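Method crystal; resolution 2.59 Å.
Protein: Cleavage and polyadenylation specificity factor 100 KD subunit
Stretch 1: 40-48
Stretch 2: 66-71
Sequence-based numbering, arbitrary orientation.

Stretch 1, residues 40-48: YTEEPRKFA
Stretch 2 66-71: AMRPDP

The two stretches meet as neighbouring parallel strands, after which the first turns (Glu42 phi/psi -93/3, Glu43 -130/54) into a helix, 44-48, that runs at 142° to the 66-69 strand, the axes 8.7 Å apart at closest. Tyr40 pairs with Arg68 (CA to CA 5.0 Å) and Thr41 with Pro69 (CA to CA 5.3 Å), all with extended backbones (Tyr40 -90/143, Thr41 -145/147, Arg68 -148/158, Pro69 -67/136). Two backbone hydrogen bonds fix the register: Thr41 N donates to Arg68 O (3.1 Å), and Asp70 N donates to Thr41 O (2.7 Å, 165° at the hydrogen). Between these bonds Pro69 turns its CA to Thr41 O (3.6 Å), while its nitrogen faces away from the first strand.

Tyr40 and Arg68 share one face of the sheet. The tyrosine (chi1 m, chi2 -78°) runs beside the arginine (chi1 29°, between wells; then t, m, -149°), bringing Tyr40 OH over one face of the guanidinium, 3.3 Å from Arg68 NH1; the angle is too poor for a hydrogen bond. At its other end the ring turns an edge to Pro69 O, 3.8 Å from Tyr40 CD1, and the same CD1 lies 4.3 Å from Pro71 CD.

Met67 is the principal bump on the other side. Its p, p, t side chain threads between strand and helix: Met67 CG meets Phe47 CB at 3.7 Å, Met67 SD lies 3.8 Å from Thr41 CG2, and Met67 CE reaches Pro44 CB at 3.8 Å. Thr41 (t), Pro44 and Phe47 (m, chi2 80°) thus line the hollow it fills, with Met67 CB over one face of the phenyl ring.

In the turn Glu43 N donates to Thr41 OG1 (3.2 Å); in the helix that follows, Phe47 N donates to Pro44 O (2.9 Å). At the margin, Glu42 CG packs on Asp70 CB (3.8 Å).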

# COMPACT_ATOMS: atom_id res chain seq x y z
N TYR B 40 -7.69 -13.59 -38.69
CA TYR B 40 -8.30 -12.98 -39.85
C TYR B 40 -8.37 -13.95 -41.03
O TYR B 40 -7.47 -14.75 -41.22
CB TYR B 40 -7.53 -11.72 -40.21
CG TYR B 40 -7.83 -10.60 -39.23
CD1 TYR B 40 -9.02 -9.87 -39.32
CD2 TYR B 40 -6.96 -10.32 -38.17
CE1 TYR B 40 -9.31 -8.88 -38.42
CE2 TYR B 40 -7.25 -9.33 -37.25
CZ TYR B 40 -8.43 -8.60 -37.37
OH TYR B 40 -8.72 -7.59 -36.45
N THR B 41 -9.45 -13.88 -41.81
CA THR B 41 -9.66 -14.80 -42.91
C THR B 41 -10.34 -14.09 -44.07
O THR B 41 -11.17 -13.21 -43.84
CB THR B 41 -10.57 -15.95 -42.46
OG1 THR B 41 -10.54 -17.03 -43.41
CG2 THR B 41 -12.01 -15.46 -42.27
N GLU B 42 -10.02 -14.50 -45.30
CA GLU B 42 -10.74 -14.03 -46.49
C GLU B 42 -11.87 -14.99 -46.85
O GLU B 42 -12.57 -14.79 -47.83
CB GLU B 42 -9.79 -13.88 -47.67
CG GLU B 42 -8.77 -12.77 -47.46
CD GLU B 42 -7.79 -12.65 -48.61
OE1 GLU B 42 -7.11 -13.65 -48.92
OE2 GLU B 42 -7.69 -11.56 -49.21
N GLU B 43 -12.06 -16.02 -46.03
CA GLU B 43 -13.08 -17.02 -46.25
C GLU B 43 -13.92 -17.26 -44.99
O GLU B 43 -14.10 -18.38 -44.52
CB GLU B 43 -12.41 -18.31 -46.71
CG GLU B 43 -11.35 -18.15 -47.80
CD GLU B 43 -10.85 -19.50 -48.34
OE1 GLU B 43 -9.95 -20.11 -47.70
OE2 GLU B 43 -11.37 -19.93 -49.41
N PRO B 44 -14.48 -16.19 -44.44
CA PRO B 44 -15.27 -16.34 -43.22
C PRO B 44 -16.39 -17.37 -43.33
O PRO B 44 -16.76 -17.97 -42.33
CB PRO B 44 -15.88 -14.94 -43.03
CG PRO B 44 -15.88 -14.36 -44.40
CD PRO B 44 -14.60 -14.83 -44.98
N ARG B 45 -16.96 -17.55 -44.51
CA ARG B 45 -18.08 -18.48 -44.68
C ARG B 45 -17.70 -19.86 -44.15
O ARG B 45 -18.48 -20.53 -43.50
CB ARG B 45 -18.51 -18.58 -46.15
N LYS B 46 -16.46 -20.24 -44.40
CA LYS B 46 -15.95 -21.55 -44.02
C LYS B 46 -15.89 -21.74 -42.51
O LYS B 46 -16.01 -22.85 -42.02
CB LYS B 46 -14.58 -21.78 -44.66
CG LYS B 46 -14.64 -21.71 -46.17
CD LYS B 46 -13.32 -22.03 -46.85
CE LYS B 46 -13.52 -21.98 -48.38
NZ LYS B 46 -12.53 -22.76 -49.12
N PHE B 47 -15.71 -20.65 -41.78
CA PHE B 47 -15.74 -20.71 -40.33
C PHE B 47 -17.15 -20.59 -39.78
O PHE B 47 -17.41 -20.96 -38.63
CB PHE B 47 -14.90 -19.60 -39.74
CG PHE B 47 -13.42 -19.81 -39.86
CD1 PHE B 47 -12.75 -19.53 -41.05
CD2 PHE B 47 -12.68 -20.25 -38.78
CE1 PHE B 47 -11.37 -19.69 -41.15
CE2 PHE B 47 -11.30 -20.42 -38.90
CZ PHE B 47 -10.66 -20.13 -40.07
N ALA B 48 -18.07 -20.04 -40.58
CA ALA B 48 -19.48 -19.97 -40.20
C ALA B 48 -20.14 -21.34 -40.33
O ALA B 48 -21.06 -21.67 -39.58
CB ALA B 48 -20.23 -18.94 -41.05
N ALA B 66 -11.19 -15.95 -31.61
CA ALA B 66 -12.27 -15.57 -32.52
C ALA B 66 -11.70 -15.45 -33.95
O ALA B 66 -10.54 -15.06 -34.16
CB ALA B 66 -12.90 -14.24 -32.08
N MET B 67 -12.50 -15.80 -34.94
CA MET B 67 -12.11 -15.51 -36.30
C MET B 67 -12.82 -14.21 -36.69
O MET B 67 -13.85 -13.89 -36.12
CB MET B 67 -12.45 -16.69 -37.22
CG MET B 67 -13.85 -16.71 -37.71
SD MET B 67 -14.10 -15.56 -39.06
CE MET B 67 -15.86 -15.76 -39.32
N ARG B 68 -12.26 -13.45 -37.61
CA ARG B 68 -13.03 -12.38 -38.23
C ARG B 68 -12.67 -12.08 -39.69
O ARG B 68 -11.58 -12.41 -40.16
CB ARG B 68 -13.02 -11.11 -37.41
CG ARG B 68 -11.82 -10.86 -36.55
CD ARG B 68 -12.06 -9.66 -35.59
NE ARG B 68 -12.38 -8.39 -36.30
CZ ARG B 68 -12.08 -7.17 -35.86
NH1 ARG B 68 -11.44 -6.99 -34.71
NH2 ARG B 68 -12.43 -6.11 -36.58
N PRO B 69 -13.61 -11.46 -40.41
CA PRO B 69 -13.40 -11.26 -41.82
C PRO B 69 -12.26 -10.30 -42.09
O PRO B 69 -12.14 -9.26 -41.44
CB PRO B 69 -14.72 -10.66 -42.29
CG PRO B 69 -15.71 -11.11 -41.28
CD PRO B 69 -14.97 -11.05 -40.01
N ASP B 70 -11.41 -10.64 -43.04
CA ASP B 70 -10.44 -9.70 -43.53
C ASP B 70 -11.21 -8.47 -44.00
O ASP B 70 -12.14 -8.59 -44.81
CB ASP B 70 -9.66 -10.28 -44.71
CG ASP B 70 -8.37 -9.52 -44.98
OD1 ASP B 70 -7.34 -9.86 -44.34
OD2 ASP B 70 -8.36 -8.61 -45.85
N PRO B 71 -10.83 -7.28 -43.49
CA PRO B 71 -11.44 -6.03 -43.96
C PRO B 71 -11.56 -5.98 -45.48
O PRO B 71 -12.65 -5.74 -45.98
CB PRO B 71 -10.47 -4.96 -43.45
CG PRO B 71 -9.86 -5.55 -42.20
CD PRO B 71 -9.82 -7.05 -42.42